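PDB 7L15: T cell receptor gamma chain from Monodelphis domestica, which pairs with a T cell receptor mu chain to form the marsupial gamma-mu receptor and probably takes part in antigen recognition through its V domain. Local coordinates for residues P46-L50 against P61-F65; Y34-S40 against V94-W100; K18-N24 against R81-L87; E109-I114 against P154-K158; K122-P127 against Y205-L210. All coordinates share one frame; numbering follows the deposited sequence.

Contact 1 (P46-L50 against P61-F65)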
# COMPACT_ATOMS: atom_id res chain seq x y z
N PRO B 46 0.65 13.46 8.88
CA PRO B 46 -0.79 13.17 8.87
C PRO B 46 -1.46 13.89 10.03
O PRO B 46 -0.85 14.10 11.08
CB PRO B 46 -0.86 11.64 9.01
CG PRO B 46 0.52 11.20 9.37
CD PRO B 46 1.49 12.26 8.92
N GLU B 47 -2.69 14.31 9.82
CA GLU B 47 -3.36 15.08 10.86
C GLU B 47 -4.85 14.82 10.79
O GLU B 47 -5.40 14.41 9.76
CB GLU B 47 -3.07 16.58 10.74
CG GLU B 47 -3.46 17.23 9.42
CD GLU B 47 -3.31 18.76 9.44
OE1 GLU B 47 -3.44 19.38 10.54
OE2 GLU B 47 -3.06 19.35 8.37
N ARG B 48 -5.51 15.04 11.92
CA ARG B 48 -6.95 14.86 11.96
C ARG B 48 -7.62 16.13 11.46
O ARG B 48 -7.18 17.24 11.77
CB ARG B 48 -7.42 14.52 13.37
CG ARG B 48 -8.87 14.04 13.37
CD ARG B 48 -9.36 13.66 14.76
NE ARG B 48 -9.61 14.85 15.56
CZ ARG B 48 -10.04 14.82 16.82
NH1 ARG B 48 -10.27 13.66 17.42
NH2 ARG B 48 -10.24 15.96 17.47
N LEU B 49 -8.66 15.96 10.64
CA LEU B 49 -9.44 17.08 10.15
C LEU B 49 -10.67 17.37 11.00
O LEU B 49 -10.98 18.53 11.24
CB LEU B 49 -9.88 16.83 8.70
CG LEU B 49 -8.81 16.43 7.68
CD1 LEU B 49 -9.31 16.58 6.25
CD2 LEU B 49 -7.54 17.24 7.87
N LEU B 50 -11.36 16.33 11.45
CA LEU B 50 -12.61 16.48 12.20
C LEU B 50 -12.91 15.18 12.91
O LEU B 50 -12.35 14.13 12.60
CB LEU B 50 -13.78 16.88 11.28
CG LEU B 50 -14.39 15.90 10.27
CD1 LEU B 50 -15.29 14.84 10.91
CD2 LEU B 50 -15.18 16.66 9.21
N PRO B 61 -15.13 20.04 13.41
CA PRO B 61 -13.82 20.22 12.77
C PRO B 61 -12.75 20.63 13.77
O PRO B 61 -13.01 21.29 14.77
CB PRO B 61 -14.07 21.33 11.73
CG PRO B 61 -15.57 21.37 11.54
CD PRO B 61 -16.15 20.96 12.86
N ASP B 62 -11.53 20.21 13.49
CA ASP B 62 -10.38 20.59 14.29
C ASP B 62 -9.92 21.99 13.87
O ASP B 62 -10.35 22.51 12.85
CB ASP B 62 -9.29 19.53 14.12
CG ASP B 62 -9.56 18.30 14.99
OD1 ASP B 62 -9.58 18.44 16.23
OD2 ASP B 62 -9.78 17.22 14.43
N PRO B 63 -9.08 22.64 14.68
CA PRO B 63 -8.66 24.00 14.32
C PRO B 63 -7.97 24.03 12.97
O PRO B 63 -7.25 23.10 12.60
CB PRO B 63 -7.72 24.40 15.47
CG PRO B 63 -7.41 23.16 16.22
CD PRO B 63 -8.58 22.23 16.00
N GLY B 64 -8.21 25.11 12.23
CA GLY B 64 -7.73 25.25 10.88
C GLY B 64 -8.70 24.79 9.82
O GLY B 64 -8.55 25.18 8.65
N PHE B 65 -9.68 23.99 10.18
CA PHE B 65 -10.62 23.44 9.22
C PHE B 65 -12.01 24.00 9.50
O PHE B 65 -12.47 23.99 10.65
CB PHE B 65 -10.59 21.91 9.27
CG PHE B 65 -9.23 21.35 8.96
CD1 PHE B 65 -8.84 21.15 7.65
CD2 PHE B 65 -8.32 21.09 9.98
CE1 PHE B 65 -7.58 20.66 7.36
CE2 PHE B 65 -7.06 20.61 9.69
CZ PHE B 65 -6.69 20.39 8.38
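Leu50 and Pro61 face each other as an antiparallel non-hydrogen-bonded pair, CA to CA 4.0 Å, and the register continues in one backbone bond, Asp62 N to Leu49 O at 2.9 Å with an N-H...O angle of 175°. A type II turn from Asp62 to Phe65 then folds the second segment back, closed by the bond from Phe65 N to Asp62 O. Arg48 grips Asp62 side-on: NE meets OD2 of Asp62 at 2.6 Å, and NH2 of Arg48 uses the syn lone pair of OD1 of Asp62 at 2.9 Å. The guanidinium and carboxylate planes lie 20° apart, nearly coplanar, so both N-H groups can point at the two oxygens. Leu49 CD2 presses on one face of the Phe65 ring, 3.3 Å from CZ of Phe65, whereas the Glu47 carboxylate reaches the edge. Although CB of Leu49 points away from 61-65, its CG, anti to the carbonyl carbon (chi1 -52°), brings CD2 back over the ring. Arg48 NH1 also bonds to His36 and to Thr115 O of the mu chain, at the subunit interface. Strand 34-40 lies next to strand 47-53, on the side away from 58-61, and Leu50 and Phe65 pack on Val70 of strand 70-75.

Contact 2 (Y34-S40 against V94-W100)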
# COMPACT_ATOMS: atom_id res chain seq x y z
N TYR B 34 -17.44 7.70 18.12
CA TYR B 34 -16.80 8.74 17.33
C TYR B 34 -16.09 8.14 16.12
O TYR B 34 -15.39 7.12 16.24
CB TYR B 34 -15.85 9.56 18.19
CG TYR B 34 -16.59 10.24 19.31
CD1 TYR B 34 -17.18 11.48 19.12
CD2 TYR B 34 -16.79 9.60 20.52
CE1 TYR B 34 -17.90 12.09 20.13
CE2 TYR B 34 -17.51 10.19 21.54
CZ TYR B 34 -18.06 11.44 21.34
OH TYR B 34 -18.78 12.04 22.35
N VAL B 35 -16.31 8.76 14.97
CA VAL B 35 -15.60 8.44 13.73
C VAL B 35 -14.68 9.61 13.43
O VAL B 35 -15.13 10.76 13.37
CB VAL B 35 -16.58 8.19 12.58
CG1 VAL B 35 -15.82 7.86 11.30
CG2 VAL B 35 -17.53 7.05 12.94
N HIS B 36 -13.38 9.32 13.27
CA HIS B 36 -12.35 10.33 13.07
C HIS B 36 -11.88 10.31 11.62
O HIS B 36 -11.78 9.24 11.02
CB HIS B 36 -11.16 10.08 14.00
CG HIS B 36 -11.53 9.93 15.44
ND1 HIS B 36 -11.30 10.91 16.38
CD2 HIS B 36 -12.12 8.90 16.10
CE1 HIS B 36 -11.72 10.50 17.56
NE2 HIS B 36 -12.23 9.28 17.42
N TRP B 37 -11.58 11.49 11.08
CA TRP B 37 -11.14 11.63 9.69
C TRP B 37 -9.77 12.28 9.66
O TRP B 37 -9.64 13.46 10.02
CB TRP B 37 -12.13 12.44 8.86
CG TRP B 37 -13.32 11.63 8.43
CD1 TRP B 37 -14.54 11.59 9.03
CD2 TRP B 37 -13.39 10.72 7.32
NE1 TRP B 37 -15.37 10.72 8.36
CE2 TRP B 37 -14.69 10.18 7.31
CE3 TRP B 37 -12.49 10.34 6.33
CZ2 TRP B 37 -15.10 9.27 6.35
CZ3 TRP B 37 -12.91 9.42 5.38
CH2 TRP B 37 -14.20 8.90 5.39
N TYR B 38 -8.76 11.53 9.24
CA TYR B 38 -7.38 11.98 9.13
C TYR B 38 -7.02 12.17 7.66
O TYR B 38 -7.60 11.54 6.78
CB TYR B 38 -6.40 10.98 9.77
CG TYR B 38 -6.43 10.96 11.30
CD1 TYR B 38 -7.43 10.29 12.00
CD2 TYR B 38 -5.43 11.58 12.04
CE1 TYR B 38 -7.45 10.27 13.39
CE2 TYR B 38 -5.44 11.56 13.42
CZ TYR B 38 -6.45 10.91 14.09
OH TYR B 38 -6.45 10.90 15.47
N ARG B 39 -6.06 13.05 7.41
CA ARG B 39 -5.56 13.29 6.07
C ARG B 39 -4.06 13.13 6.06
O ARG B 39 -3.36 13.59 6.97
CB ARG B 39 -5.92 14.68 5.54
CG ARG B 39 -5.29 14.98 4.18
CD ARG B 39 -5.83 16.27 3.57
NE ARG B 39 -5.51 17.41 4.41
CZ ARG B 39 -5.98 18.64 4.22
NH1 ARG B 39 -6.79 18.90 3.19
NH2 ARG B 39 -5.61 19.61 5.04
N SER B 40 -3.56 12.53 5.00
CA SER B 40 -2.14 12.32 4.79
C SER B 40 -1.72 12.94 3.47
O SER B 40 -2.31 12.63 2.43
CB SER B 40 -1.83 10.83 4.81
OG SER B 40 -0.54 10.60 4.33
N VAL B 94 -4.40 11.38 0.89
CA VAL B 94 -5.12 10.18 1.32
C VAL B 94 -5.90 10.49 2.59
O VAL B 94 -5.33 10.99 3.58
CB VAL B 94 -4.17 9.00 1.52
CG1 VAL B 94 -4.96 7.71 1.80
CG2 VAL B 94 -3.30 8.83 0.29
N TYR B 95 -7.19 10.19 2.57
CA TYR B 95 -8.10 10.46 3.68
C TYR B 95 -8.49 9.14 4.33
O TYR B 95 -9.05 8.25 3.67
CB TYR B 95 -9.34 11.20 3.19
CG TYR B 95 -9.07 12.61 2.72
CD1 TYR B 95 -8.28 12.86 1.61
CD2 TYR B 95 -9.62 13.71 3.39
CE1 TYR B 95 -8.02 14.14 1.18
CE2 TYR B 95 -9.36 15.00 2.96
CZ TYR B 95 -8.55 15.20 1.85
OH TYR B 95 -8.27 16.47 1.38
N HIS B 96 -8.20 9.01 5.62
CA HIS B 96 -8.47 7.81 6.38
C HIS B 96 -9.53 8.11 7.42
O HIS B 96 -9.42 9.09 8.16
CB HIS B 96 -7.23 7.30 7.10
CG HIS B 96 -6.08 6.96 6.20
ND1 HIS B 96 -5.83 5.68 5.77
CD2 HIS B 96 -5.08 7.72 5.69
CE1 HIS B 96 -4.75 5.67 5.02
NE2 HIS B 96 -4.28 6.90 4.94
N CYS B 97 -10.54 7.26 7.51
CA CYS B 97 -11.37 7.28 8.71
C CYS B 97 -10.74 6.40 9.77
O CYS B 97 -9.97 5.49 9.48
CB CYS B 97 -12.80 6.82 8.42
SG CYS B 97 -12.96 5.18 7.73
N ALA B 98 -11.04 6.71 11.03
CA ALA B 98 -10.41 5.99 12.13
C ALA B 98 -11.39 5.86 13.28
O ALA B 98 -12.37 6.61 13.37
CB ALA B 98 -9.13 6.69 12.59
N SER B 99 -11.10 4.92 14.17
CA SER B 99 -11.89 4.77 15.39
C SER B 99 -11.02 4.30 16.54
O SER B 99 -10.18 3.41 16.38
CB SER B 99 -13.05 3.78 15.19
OG SER B 99 -13.90 3.81 16.32
N TRP B 100 -11.23 4.90 17.71
CA TRP B 100 -10.63 4.41 18.94
C TRP B 100 -11.19 3.04 19.28
O TRP B 100 -12.39 2.79 19.16
CB TRP B 100 -10.90 5.37 20.09
CG TRP B 100 -10.03 6.58 20.10
CD1 TRP B 100 -10.43 7.87 19.93
CD2 TRP B 100 -8.60 6.62 20.29
NE1 TRP B 100 -9.34 8.72 20.00
CE2 TRP B 100 -8.21 7.97 20.23
CE3 TRP B 100 -7.62 5.65 20.51
CZ2 TRP B 100 -6.88 8.38 20.37
CZ3 TRP B 100 -6.31 6.05 20.66
CH2 TRP B 100 -5.95 7.40 20.59
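Backbone bonds set the register: His36 with Ala98, Tyr38 with His96 and Ser40 with Val94 are antiparallel hydrogen-bonded pairs, for example His36 N to Ala98 O at 2.9 Å, and the strand axes come within 4.4 Å. The non-hydrogen-bonded pairs Trp37-Cys97 and Arg39-Tyr95, on the other face, are joined by CH-pi contacts. CB of Cys97 lies 3.8 Å from the centroid of the Trp37 six-membered ring, 4° off its normal; SG, between the backbone N and carbonyl carbon (chi1 58°), stands farther above that face. CG of Arg39 sits over the Tyr95 ring, with a weak bond from Arg39 NH1 to Tyr95 OH at 3.4 Å; that hydroxyl also bonds to Asp91 O. Facing the mu chain, Tyr38 touches CB of Ala98, and the His36 and Trp100 rings meet with planes at 89°. Tyr38 OH bonds to Lys105 and to Leu118 N of the mu chain, and Trp100 NE1 to Asp116 O of that chain. Trp37 against Cys97 of the Cys25-Cys97 disulfide is the core typical of immunoglobulin domains, here of the V set.

Contact 3 (K18-N24 against R81-L87)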
# COMPACT_ATOMS: atom_id res chain seq x y z
N LYS B 18 -12.98 23.43 -7.49
CA LYS B 18 -14.28 24.00 -7.16
C LYS B 18 -15.38 22.94 -7.06
O LYS B 18 -16.51 23.28 -6.71
CB LYS B 18 -14.71 25.10 -8.15
CG LYS B 18 -13.57 26.08 -8.50
CD LYS B 18 -14.07 27.36 -9.18
CE LYS B 18 -12.89 28.21 -9.69
NZ LYS B 18 -12.86 29.59 -9.12
N GLN B 19 -15.08 21.67 -7.34
CA GLN B 19 -16.06 20.60 -7.17
C GLN B 19 -16.04 20.13 -5.71
O GLN B 19 -15.44 20.76 -4.83
CB GLN B 19 -15.79 19.47 -8.17
CG GLN B 19 -15.73 19.98 -9.61
CD GLN B 19 -15.50 18.90 -10.66
OE1 GLN B 19 -14.93 17.85 -10.39
NE2 GLN B 19 -15.96 19.17 -11.89
N SER B 20 -16.72 19.02 -5.43
CA SER B 20 -16.78 18.49 -4.09
C SER B 20 -16.60 16.98 -4.16
O SER B 20 -16.59 16.38 -5.24
CB SER B 20 -18.10 18.82 -3.40
OG SER B 20 -19.13 18.02 -3.95
N ALA B 21 -16.48 16.35 -2.99
CA ALA B 21 -16.17 14.93 -2.97
C ALA B 21 -16.73 14.33 -1.69
O ALA B 21 -16.55 14.89 -0.61
CB ALA B 21 -14.66 14.71 -3.04
N SER B 22 -17.38 13.17 -1.82
CA SER B 22 -17.95 12.44 -0.69
C SER B 22 -17.15 11.16 -0.49
O SER B 22 -17.08 10.33 -1.40
CB SER B 22 -19.42 12.12 -0.92
OG SER B 22 -20.14 13.29 -1.26
N LEU B 23 -16.60 10.99 0.70
CA LEU B 23 -15.79 9.84 1.03
C LEU B 23 -16.57 8.95 1.97
O LEU B 23 -17.22 9.44 2.89
CB LEU B 23 -14.46 10.26 1.66
CG LEU B 23 -13.44 10.85 0.68
CD1 LEU B 23 -13.64 12.32 0.53
CD2 LEU B 23 -12.04 10.56 1.15
N ASN B 24 -16.51 7.64 1.74
CA ASN B 24 -17.30 6.67 2.47
C ASN B 24 -16.46 5.92 3.49
O ASN B 24 -15.30 5.59 3.24
CB ASN B 24 -17.94 5.66 1.51
CG ASN B 24 -18.85 6.32 0.49
OD1 ASN B 24 -19.43 7.38 0.74
ND2 ASN B 24 -19.00 5.68 -0.66
N ARG B 81 -19.87 9.50 6.23
CA ARG B 81 -19.40 10.09 4.98
C ARG B 81 -18.76 11.44 5.26
O ARG B 81 -19.27 12.22 6.06
CB ARG B 81 -20.55 10.25 3.96
CG ARG B 81 -21.11 8.94 3.42
CD ARG B 81 -22.23 9.17 2.40
NE ARG B 81 -21.72 9.55 1.08
CZ ARG B 81 -21.81 8.79 -0.01
NH1 ARG B 81 -21.31 9.22 -1.17
NH2 ARG B 81 -22.38 7.60 0.05
N LEU B 82 -17.64 11.71 4.60
CA LEU B 82 -16.94 12.98 4.69
C LEU B 82 -17.11 13.73 3.37
O LEU B 82 -16.77 13.21 2.30
CB LEU B 82 -15.45 12.78 4.99
CG LEU B 82 -14.54 14.00 4.89
CD1 LEU B 82 -14.83 14.98 6.02
CD2 LEU B 82 -13.06 13.61 4.88
N ILE B 83 -17.61 14.96 3.44
CA ILE B 83 -17.73 15.82 2.27
C ILE B 83 -16.68 16.90 2.35
O ILE B 83 -16.56 17.59 3.37
CB ILE B 83 -19.13 16.43 2.15
CG1 ILE B 83 -20.17 15.34 1.88
CG2 ILE B 83 -19.14 17.48 1.04
CD1 ILE B 83 -21.49 15.87 1.36
N VAL B 84 -15.90 17.04 1.27
CA VAL B 84 -14.88 18.07 1.15
C VAL B 84 -15.34 18.99 0.03
O VAL B 84 -15.43 18.58 -1.13
CB VAL B 84 -13.50 17.46 0.86
CG1 VAL B 84 -12.42 18.53 0.87
CG2 VAL B 84 -13.20 16.41 1.90
N SER B 85 -15.67 20.23 0.38
CA SER B 85 -16.25 21.17 -0.57
C SER B 85 -15.16 22.00 -1.24
O SER B 85 -14.01 22.07 -0.78
CB SER B 85 -17.25 22.10 0.12
OG SER B 85 -18.17 21.37 0.90
N ASP B 86 -15.55 22.64 -2.34
CA ASP B 86 -14.76 23.65 -3.04
C ASP B 86 -13.32 23.19 -3.20
O ASP B 86 -12.37 23.85 -2.77
CB ASP B 86 -14.85 25.01 -2.33
CG ASP B 86 -14.14 26.12 -3.10
OD1 ASP B 86 -14.46 26.33 -4.29
OD2 ASP B 86 -13.25 26.79 -2.52
N LEU B 87 -13.18 22.02 -3.80
CA LEU B 87 -11.89 21.36 -3.91
C LEU B 87 -10.86 22.26 -4.57
O LEU B 87 -11.15 22.98 -5.53
CB LEU B 87 -12.06 20.06 -4.70
CG LEU B 87 -12.85 19.06 -3.87
CD1 LEU B 87 -13.23 17.84 -4.69
CD2 LEU B 87 -12.05 18.65 -2.63
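Leu23 and Leu82 stand on the same face of an antiparallel strand pair in the second sheet of the immunoglobulin V sandwich, their CB atoms 4.3 Å apart, and CD1 of Leu23 reaches CG2 of Val84 on that face. The strand axes run at 159° to one another. This apolar face looks into the sandwich, where Leu23 and Leu82 both touch Tyr95 and Ala21 meets Leu113. Leu87 enters from beyond the strand: its CD1 lies 3.8 Å from CB of Ala21, and its backbone ties the loop end, N to Gln19 O at 2.8 Å and O from Lys18 N. On the other face Ser22 and Ile83 form a non-hydrogen-bonded pair, OG of Ser22 lying beside CG1 and CD1 of Ile83. Next to them Asn24 and Arg81 point the same way, though too close in the model for their detailed fit to be relied on. Arg81 has CG anti to its carbonyl carbon (chi1 -68°) and bends at chi3, which carries the guanidinium across toward the neighbouring strand. There CB of Ser22 meets the edge of that group, 3.5 Å from NH1 of Arg81.

Contact 4 (E109-I114 against P154-K158)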
# COMPACT_ATOMS: atom_id res chain seq x y z
N GLU B 109 -8.35 1.89 5.36
CA GLU B 109 -7.29 1.81 4.37
C GLU B 109 -7.11 3.12 3.60
O GLU B 109 -6.08 3.31 2.97
CB GLU B 109 -7.60 0.64 3.42
CG GLU B 109 -6.40 -0.16 2.97
CD GLU B 109 -6.79 -1.36 2.11
OE1 GLU B 109 -7.07 -1.15 0.91
OE2 GLU B 109 -6.83 -2.49 2.64
N GLY B 110 -8.08 4.03 3.63
CA GLY B 110 -7.92 5.31 2.99
C GLY B 110 -8.46 5.41 1.58
O GLY B 110 -8.37 4.45 0.81
N THR B 111 -9.03 6.56 1.23
CA THR B 111 -9.38 6.87 -0.14
C THR B 111 -8.52 8.04 -0.62
O THR B 111 -8.33 9.01 0.12
CB THR B 111 -10.87 7.22 -0.27
OG1 THR B 111 -11.66 6.07 0.06
CG2 THR B 111 -11.20 7.61 -1.68
N ARG B 112 -8.00 7.94 -1.83
CA ARG B 112 -7.14 9.01 -2.34
C ARG B 112 -7.98 10.03 -3.09
O ARG B 112 -8.62 9.71 -4.10
CB ARG B 112 -6.02 8.47 -3.23
CG ARG B 112 -5.13 9.60 -3.78
CD ARG B 112 -3.93 9.10 -4.60
NE ARG B 112 -2.85 8.61 -3.75
CZ ARG B 112 -1.97 9.40 -3.15
NH1 ARG B 112 -2.04 10.72 -3.29
NH2 ARG B 112 -1.01 8.87 -2.39
N LEU B 113 -7.97 11.26 -2.60
CA LEU B 113 -8.60 12.38 -3.27
C LEU B 113 -7.58 13.01 -4.21
O LEU B 113 -6.48 13.38 -3.79
CB LEU B 113 -9.10 13.38 -2.24
CG LEU B 113 -9.79 14.62 -2.77
CD1 LEU B 113 -11.03 14.19 -3.55
CD2 LEU B 113 -10.15 15.57 -1.62
N ILE B 114 -7.93 13.11 -5.49
CA ILE B 114 -7.05 13.70 -6.48
C ILE B 114 -7.78 14.90 -7.07
O ILE B 114 -8.83 14.74 -7.70
CB ILE B 114 -6.67 12.71 -7.58
CG1 ILE B 114 -6.03 11.47 -6.97
CG2 ILE B 114 -5.77 13.39 -8.63
CD1 ILE B 114 -5.88 10.32 -7.95
N PRO B 154 -7.53 7.13 -12.88
CA PRO B 154 -6.23 7.59 -12.37
C PRO B 154 -5.23 6.47 -12.05
O PRO B 154 -5.58 5.30 -12.22
CB PRO B 154 -6.62 8.34 -11.09
CG PRO B 154 -7.79 7.55 -10.58
CD PRO B 154 -8.55 7.09 -11.81
N ASN B 155 -4.03 6.83 -11.59
CA ASN B 155 -2.95 5.89 -11.27
C ASN B 155 -3.12 5.23 -9.90
O ASN B 155 -2.16 5.13 -9.14
CB ASN B 155 -1.61 6.61 -11.36
CG ASN B 155 -1.48 7.76 -10.36
OD1 ASN B 155 -2.47 8.32 -9.91
ND2 ASN B 155 -0.24 8.13 -10.03
N VAL B 156 -4.33 4.80 -9.56
CA VAL B 156 -4.62 4.16 -8.29
C VAL B 156 -5.39 2.88 -8.60
O VAL B 156 -6.38 2.91 -9.34
CB VAL B 156 -5.45 5.07 -7.36
CG1 VAL B 156 -5.71 4.37 -6.04
CG2 VAL B 156 -4.75 6.40 -7.12
N VAL B 157 -4.95 1.76 -8.03
CA VAL B 157 -5.59 0.48 -8.30
C VAL B 157 -5.20 -0.46 -7.18
O VAL B 157 -4.15 -0.31 -6.55
CB VAL B 157 -5.19 -0.06 -9.70
CG1 VAL B 157 -3.73 -0.52 -9.69
CG2 VAL B 157 -6.13 -1.20 -10.16
N LYS B 158 -6.07 -1.43 -6.91
CA LYS B 158 -5.88 -2.42 -5.86
C LYS B 158 -6.20 -3.79 -6.46
O LYS B 158 -7.24 -3.95 -7.10
CB LYS B 158 -6.79 -2.11 -4.66
CG LYS B 158 -6.77 -3.15 -3.54
CD LYS B 158 -7.62 -2.68 -2.35
CE LYS B 158 -7.60 -3.68 -1.19
NZ LYS B 158 -8.58 -3.30 -0.12
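Lys158 is fully extended, its CG anti to the backbone N (chi1 175°) and every later torsion near 180°, which carries its ammonium across to Glu109 although Glu109 CA and Lys158 CA are 11.2 Å apart. Glu109 comes from the opposite direction on an extended chain, and NZ of Lys158 bonds to OE1 of Glu109 at 2.8 Å, on the syn side and 18° out of the carboxylate plane. OE2 of Glu109 stays farther from that nitrogen, at 3.4 Å, so the salt bridge is one-sided. Toward the other end, the ethyl branch of Ile114 ends in CD1, which touches CB of Pro154 at 3.8 Å, and slides past Val156 in the opposite direction. CG2 of Val156 also meets the aliphatic part of Arg112, 3.8 Å from its CD. The two segments run 170° apart in end-to-end direction but share no backbone hydrogen bond, and the facing CA atoms of Arg112 and Val156 are 8.1 Å apart. Between these two segments, then, side chains alone make the contact. Burying 213 Å² in total, it is a small, mixed junction of V and C domains, apolar at Ile114, Pro154 and Val156 and ionic at Glu109 and Lys158.

Contact 5 (K122-P127 against Y205-L210)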
# COMPACT_ATOMS: atom_id res chain seq x y z
N LYS B 122 -11.82 9.36 -16.68
CA LYS B 122 -11.51 8.09 -16.04
C LYS B 122 -11.51 6.98 -17.07
O LYS B 122 -12.27 7.00 -18.04
CB LYS B 122 -12.52 7.78 -14.93
CG LYS B 122 -12.66 8.87 -13.86
CD LYS B 122 -13.51 8.45 -12.65
CE LYS B 122 -14.94 8.04 -13.02
NZ LYS B 122 -15.84 9.18 -13.34
N LYS B 123 -10.62 6.01 -16.88
CA LYS B 123 -10.48 4.90 -17.82
C LYS B 123 -10.26 3.64 -16.99
O LYS B 123 -9.37 3.63 -16.11
CB LYS B 123 -9.33 5.09 -18.81
CG LYS B 123 -9.35 6.42 -19.54
CD LYS B 123 -8.57 6.36 -20.85
CE LYS B 123 -7.12 6.04 -20.63
NZ LYS B 123 -6.34 6.52 -21.79
N PRO B 124 -11.01 2.58 -17.25
CA PRO B 124 -10.91 1.37 -16.42
C PRO B 124 -9.74 0.51 -16.86
O PRO B 124 -9.35 0.53 -18.04
CB PRO B 124 -12.25 0.67 -16.67
CG PRO B 124 -12.58 1.03 -18.08
CD PRO B 124 -12.00 2.42 -18.34
N PRO B 125 -9.17 -0.28 -15.95
CA PRO B 125 -8.13 -1.22 -16.36
C PRO B 125 -8.62 -2.17 -17.44
O PRO B 125 -9.77 -2.63 -17.42
CB PRO B 125 -7.81 -1.97 -15.06
CG PRO B 125 -8.31 -1.07 -13.96
CD PRO B 125 -9.50 -0.39 -14.52
N LYS B 126 -7.74 -2.46 -18.41
CA LYS B 126 -7.94 -3.54 -19.36
C LYS B 126 -7.05 -4.73 -18.96
O LYS B 126 -5.82 -4.68 -19.16
CB LYS B 126 -7.61 -3.07 -20.78
N PRO B 127 -7.60 -5.79 -18.38
CA PRO B 127 -6.75 -6.89 -17.89
C PRO B 127 -6.30 -7.82 -19.00
O PRO B 127 -7.02 -8.08 -19.97
CB PRO B 127 -7.67 -7.61 -16.90
CG PRO B 127 -9.02 -7.30 -17.33
CD PRO B 127 -9.01 -5.97 -18.01
N TYR B 205 -9.74 -6.95 -8.80
CA TYR B 205 -9.19 -5.60 -8.79
C TYR B 205 -10.29 -4.56 -8.56
O TYR B 205 -11.46 -4.78 -8.90
CB TYR B 205 -8.40 -5.28 -10.08
CG TYR B 205 -9.18 -5.28 -11.38
CD1 TYR B 205 -9.38 -6.46 -12.09
CD2 TYR B 205 -9.70 -4.10 -11.90
CE1 TYR B 205 -10.09 -6.45 -13.29
CE2 TYR B 205 -10.39 -4.08 -13.09
CZ TYR B 205 -10.59 -5.25 -13.77
OH TYR B 205 -11.30 -5.20 -14.95
N GLN B 206 -9.89 -3.44 -7.97
CA GLN B 206 -10.75 -2.29 -7.74
C GLN B 206 -10.14 -1.07 -8.41
O GLN B 206 -8.92 -0.90 -8.46
CB GLN B 206 -10.96 -1.99 -6.25
CG GLN B 206 -11.71 -3.06 -5.49
CD GLN B 206 -11.59 -2.87 -3.99
OE1 GLN B 206 -11.73 -1.77 -3.49
NE2 GLN B 206 -11.32 -3.95 -3.27
N HIS B 207 -11.01 -0.19 -8.89
CA HIS B 207 -10.57 1.01 -9.57
C HIS B 207 -11.72 2.00 -9.57
O HIS B 207 -12.89 1.60 -9.57
CB HIS B 207 -10.12 0.73 -11.00
CG HIS B 207 -9.44 1.89 -11.64
ND1 HIS B 207 -10.14 2.86 -12.32
CD2 HIS B 207 -8.15 2.27 -11.64
CE1 HIS B 207 -9.29 3.78 -12.76
NE2 HIS B 207 -8.07 3.44 -12.36
N GLU B 208 -11.37 3.29 -9.58
CA GLU B 208 -12.39 4.32 -9.45
C GLU B 208 -13.38 4.28 -10.62
O GLU B 208 -14.56 4.61 -10.45
CB GLU B 208 -11.74 5.70 -9.32
CG GLU B 208 -12.73 6.85 -9.13
CD GLU B 208 -12.08 8.24 -9.21
OE1 GLU B 208 -10.85 8.35 -9.07
OE2 GLU B 208 -12.82 9.23 -9.42
N ASP B 209 -12.94 3.85 -11.80
CA ASP B 209 -13.87 3.82 -12.92
C ASP B 209 -14.84 2.65 -12.83
O ASP B 209 -15.79 2.61 -13.60
CB ASP B 209 -13.12 3.78 -14.25
CG ASP B 209 -13.98 4.28 -15.40
OD1 ASP B 209 -14.56 5.37 -15.27
OD2 ASP B 209 -14.07 3.58 -16.43
N LEU B 210 -14.61 1.72 -11.91
CA LEU B 210 -15.53 0.64 -11.61
C LEU B 210 -16.48 0.99 -10.48
O LEU B 210 -17.31 0.16 -10.11
CB LEU B 210 -14.75 -0.62 -11.23
CG LEU B 210 -13.72 -1.16 -12.22
CD1 LEU B 210 -13.19 -2.48 -11.72
CD2 LEU B 210 -14.34 -1.32 -13.59
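Pro125 forms the apolar centre, wedged between two aromatic side chains of the other segment. Its CD lies over one face of the His207 ring, 4.0 Å from the centroid and 27° off the normal, a CH-pi contact, while its CG meets CE2 of Tyr205 at 3.8 Å. The hydroxyl end of Tyr205 reaches Pro127, which crosses it at about a right angle. Leu149 and Phe152 of strand 142-152 also pack on Pro125. Farther out, CB of Pro124 touches CD2 of Leu210, and Lys123 O approaches CE1 of His207 at 3.4 Å. Both ring nitrogens of His207 are bonded: ND1 accepts the N-H of Asp209 at 3.0 Å, and NE2 bonds to Pro154 O. At the polar edge the Asp209 carboxylate lies against Lys122 and Pro124, but NZ of Lys122 stays 4.5 Å from OD1 of Asp209, too far for a salt bridge. CD of Lys122 rests beside the Glu208 carboxylate, whose oxygens are bonded to Ser12 and Thr14 in the V domain. The arrangement packs the entry into the first strand of an immunoglobulin constant domain against the opposing sheet, near the V-C junction.

In the fold
From the N terminus, contact 3 opens first at 18-24 and contact 2 at 34-40; contact 3 closes at 81-87 and contact 2 at 94-100, so the two loops cross. Contact 1 opens and closes within both. Contact 2 lies at the heart of one V-domain sheet, contact 1 at its outer edge, and contact 3 in the facing sheet; Trp37 and Tyr95 pack on Leu82 to join the layers. Contact 4 starts in series after these, on the strand beside 93-101, and crosses contact 5: 122-127 opens before 154-158 closes, and 205-210 comes last. A probable hydrogen bond from Gln206 N to Lys158 O links them within the C domain, while contact 4 itself spans the V-C junction.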